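Adhesin/hemolysin (Burkholderia pseudomallei 1026a, PDB 4G6V) acts as the toxic tRNase of a contact-dependent growth inhibition system, with which bacteria stop the growth of closely related neighbouring cells. Local coordinates at residues 106-109 with 113-116; 139-144 with 159-164. All coordinates share one frame; numbering follows the deposited sequence.

Contact 1 (106-109 with 113-116); sequences PATG and NIAT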
# COMPACT_ATOMS: atom_id res chain seq x y z
N PRO A 106 -6.18 4.97 -4.73
CA PRO A 106 -5.71 4.64 -6.08
C PRO A 106 -5.77 5.84 -7.00
O PRO A 106 -6.76 6.58 -6.98
CB PRO A 106 -6.71 3.56 -6.54
CG PRO A 106 -7.95 3.84 -5.74
CD PRO A 106 -7.41 4.24 -4.39
N ALA A 107 -4.71 6.05 -7.77
CA ALA A 107 -4.72 7.08 -8.80
C ALA A 107 -5.00 6.39 -10.13
O ALA A 107 -5.51 7.01 -11.07
CB ALA A 107 -3.39 7.80 -8.84
N THR A 108 -4.67 5.10 -10.19
CA THR A 108 -4.99 4.28 -11.34
C THR A 108 -6.51 4.16 -11.47
O THR A 108 -7.25 4.23 -10.46
CB THR A 108 -4.40 2.86 -11.22
OG1 THR A 108 -4.77 2.08 -12.37
CG2 THR A 108 -4.92 2.13 -9.98
N GLY A 109 -6.96 3.97 -12.71
CA GLY A 109 -8.35 3.63 -12.98
C GLY A 109 -8.54 2.17 -13.36
O GLY A 109 -9.66 1.76 -13.66
N ASN A 113 -6.38 -4.08 -11.49
CA ASN A 113 -5.12 -3.76 -10.81
C ASN A 113 -5.37 -3.27 -9.39
O ASN A 113 -4.63 -3.60 -8.46
CB ASN A 113 -4.31 -2.75 -11.63
CG ASN A 113 -3.74 -3.36 -12.91
OD1 ASN A 113 -4.13 -4.44 -13.34
ND2 ASN A 113 -2.82 -2.66 -13.53
N ILE A 114 -6.44 -2.49 -9.23
CA ILE A 114 -6.83 -2.04 -7.92
C ILE A 114 -7.09 -3.24 -7.01
O ILE A 114 -6.62 -3.27 -5.88
CB ILE A 114 -8.08 -1.13 -7.97
CG1 ILE A 114 -7.80 0.10 -8.83
CG2 ILE A 114 -8.52 -0.73 -6.55
CD1 ILE A 114 -8.70 1.27 -8.54
N ALA A 115 -7.84 -4.21 -7.52
CA ALA A 115 -8.04 -5.47 -6.79
C ALA A 115 -6.71 -6.17 -6.51
O ALA A 115 -6.45 -6.54 -5.36
CB ALA A 115 -9.00 -6.42 -7.51
N THR A 116 -5.89 -6.35 -7.55
CA THR A 116 -4.60 -7.02 -7.38
C THR A 116 -3.82 -6.36 -6.25
O THR A 116 -3.13 -7.01 -5.45
CB THR A 116 -3.74 -6.98 -8.68
OG1 THR A 116 -4.39 -7.71 -9.74
CG2 THR A 116 -2.37 -7.60 -8.44

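Contact 2 (139-144 with 159-164); sequences ASPAAI and VIVIDK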
# COMPACT_ATOMS: atom_id res chain seq x y z
N ALA A 139 -12.17 4.92 -11.59
CA ALA A 139 -12.86 3.63 -11.45
C ALA A 139 -14.12 3.77 -10.61
O ALA A 139 -14.08 4.33 -9.51
CB ALA A 139 -11.93 2.60 -10.82
N SER A 140 -15.23 3.24 -11.10
CA SER A 140 -16.50 3.40 -10.42
C SER A 140 -16.59 2.51 -9.18
O SER A 140 -16.09 1.38 -9.19
CB SER A 140 -17.68 3.15 -11.38
OG SER A 140 -18.01 1.78 -11.48
N PRO A 141 -17.22 3.03 -8.11
CA PRO A 141 -17.49 2.24 -6.91
C PRO A 141 -18.17 0.91 -7.27
O PRO A 141 -17.82 -0.13 -6.73
CB PRO A 141 -18.47 3.13 -6.13
CG PRO A 141 -18.14 4.48 -6.55
CD PRO A 141 -17.76 4.38 -8.01
N ALA A 142 -19.13 0.97 -8.19
CA ALA A 142 -19.86 -0.20 -8.68
C ALA A 142 -18.92 -1.29 -9.19
O ALA A 142 -19.07 -2.48 -8.89
CB ALA A 142 -20.80 0.21 -9.80
N ALA A 143 -17.95 -0.87 -9.99
CA ALA A 143 -17.08 -1.79 -10.69
C ALA A 143 -16.12 -2.44 -9.71
O ALA A 143 -15.75 -3.60 -9.88
CB ALA A 143 -16.31 -1.06 -11.79
N ILE A 144 -15.73 -1.70 -8.68
CA ILE A 144 -14.86 -2.28 -7.67
C ILE A 144 -15.57 -3.39 -6.90
O ILE A 144 -15.00 -4.46 -6.68
CB ILE A 144 -14.33 -1.22 -6.69
CG1 ILE A 144 -13.60 -0.12 -7.45
CG2 ILE A 144 -13.41 -1.86 -5.67
CD1 ILE A 144 -13.09 0.95 -6.55
N VAL A 159 -14.54 -3.54 3.44
CA VAL A 159 -14.06 -2.48 2.58
C VAL A 159 -15.06 -1.32 2.54
O VAL A 159 -16.26 -1.51 2.27
CB VAL A 159 -13.81 -2.99 1.17
CG1 VAL A 159 -13.51 -1.83 0.24
CG2 VAL A 159 -12.66 -3.98 1.19
N ILE A 160 -14.58 -0.11 2.85
CA ILE A 160 -15.41 1.09 2.72
C ILE A 160 -14.99 1.94 1.53
O ILE A 160 -13.87 2.43 1.49
CB ILE A 160 -15.37 1.94 4.01
CG1 ILE A 160 -15.94 1.14 5.18
CG2 ILE A 160 -16.15 3.23 3.80
CD1 ILE A 160 -15.86 1.80 6.54
N VAL A 161 -15.88 2.09 0.55
CA VAL A 161 -15.61 2.95 -0.60
C VAL A 161 -16.09 4.39 -0.38
O VAL A 161 -17.23 4.62 0.07
CB VAL A 161 -16.25 2.41 -1.90
CG1 VAL A 161 -15.94 3.34 -3.08
CG2 VAL A 161 -15.77 1.00 -2.21
N ILE A 162 -15.22 5.35 -0.68
CA ILE A 162 -15.61 6.76 -0.75
C ILE A 162 -15.46 7.22 -2.19
O ILE A 162 -14.36 7.24 -2.71
CB ILE A 162 -14.71 7.66 0.11
CG1 ILE A 162 -14.60 7.12 1.55
CG2 ILE A 162 -15.26 9.05 0.13
CD1 ILE A 162 -13.59 7.90 2.39
N ASP A 163 -16.56 7.57 -2.84
CA ASP A 163 -16.45 7.97 -4.24
C ASP A 163 -16.07 9.46 -4.37
O ASP A 163 -15.84 10.14 -3.35
CB ASP A 163 -17.74 7.63 -5.02
CG ASP A 163 -18.96 8.46 -4.57
OD1 ASP A 163 -18.86 9.20 -3.57
OD2 ASP A 163 -20.01 8.36 -5.24
N LYS A 164 -15.98 9.96 -5.60
CA LYS A 164 -15.57 11.36 -5.81
C LYS A 164 -16.47 12.38 -5.11
O LYS A 164 -16.02 13.49 -4.78
CB LYS A 164 -15.46 11.69 -7.31
CG LYS A 164 -14.28 11.03 -8.04
CD LYS A 164 -14.27 11.46 -9.51
CE LYS A 164 -13.29 10.66 -10.37
NZ LYS A 164 -11.88 10.79 -9.91

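Contact 1 (106-109 with 113-116)
The CA atoms of Pro106 and Ile114, 7.0 Å apart, are the nearest pair of CA atoms across this contact, which joins the loop 106-109 to the helical turn 113-116 that follows it. The loop carries the chain from strand 99-104 into helix 111-123, and the helix, once started, turns a side chain back onto the loop that led to it.

That side chain is Ile114. Its CG1 branch lies anti to the carbonyl carbon (chi1 -59°) and reaches over to the loop, where two residues receive it. The methyl CD1 meets the ring of Pro106 at CB, 3.6 Å away, and CG of the same ring lies 3.9 Å from CD1; the two side chains cross at about a right angle. Thr108 uses its methyl instead: CG2 rests 3.7 Å from Ile114 CG1, the two side chains running past each other in opposite directions.

The threonine is thus split by role. With OG1 anti to the backbone N (chi1 179°), the hydroxyl bonds to Asn110 N while CG2 is left for the isoleucine. Its carbonyl O takes a hydrogen bond with Ser137 OG, and Asn110 OD1 bonds Asn113 N early in the helix. From the immunity protein CdiI, Glu98 packs on Pro106 and Thr108 and bonds Ala107 N, so the loop also belongs to the toxin-immunity interface.

The contact is held by packing of carbon on carbon, while the Thr108 hydroxyl and carbonyl and the Ala107 N-H of the loop bond to partners outside it.

Contact 2 (139-144 with 159-164)
Pro141, in the first turn of helix 141-150, faces Val161 in strand 159-162 and Asp163 just beyond its end, and its ring carries the contact. The CA atoms of Pro141 and Asp163 are 6.4 Å apart, the closest CA pair between the two segments.

Followed outward, the ring touches two different residues in turn. CB lies 4.0 Å from Val161 CG1, a methyl that stands anti to the backbone N (chi1 180°); the CB of Val161 is directed at the helix segment. One atom further, CG comes within 3.5 Å of Asp163 CB, the two side chains meeting at a slant. The proline therefore bridges alternate residues on one side of the chain, Val161 in the strand and Asp163 just past it. Leu134 packs on both Pro141 and Val161 and extends the apolar patch.

The aspartate offers the ring its methylene, while its carboxylate is used elsewhere: OD1 bonds Asn167 N in the turn leading to strand 168-171. On the helix side, Ser140 is the N-cap. Its OG accepts from Ala143 N at 3.0 Å, with an N-H...O angle of 145°, and its carbonyl O accepts from Ile144 N. Proline suits the position right after the cap, since the first turn of a helix requires no donor from its backbone nitrogen.

Helix 141-150 is the crossover between the parallel neighbours 129-133 and 159-162, and the contact seats its N-terminal end on the second of them, as is characteristic of a beta-alpha-beta unit, here within a domain of the PDDEXK nuclease clan.

Overall arrangement
Contact 1 closes before contact 2 opens, so the two follow each other along the chain, with centres 11 Å apart. They meet directly through Ala139, whose CB packs 3.7 Å from Gly109 O and 4.2 Å from Ile114 CD1. One mixed sheet ties them together: strands 99-104, 129-133 and 159-162 are adjacent and parallel, and the helices 111-123 and 141-150 connect them in succession. Contact 1 belongs to the first connection and contact 2 to the second. Contact 1 is nearer the probable active site, Pro106 lying about 8 Å from Lys121 between side chains, and it meets CdiI, whereas contact 2 lies away from both.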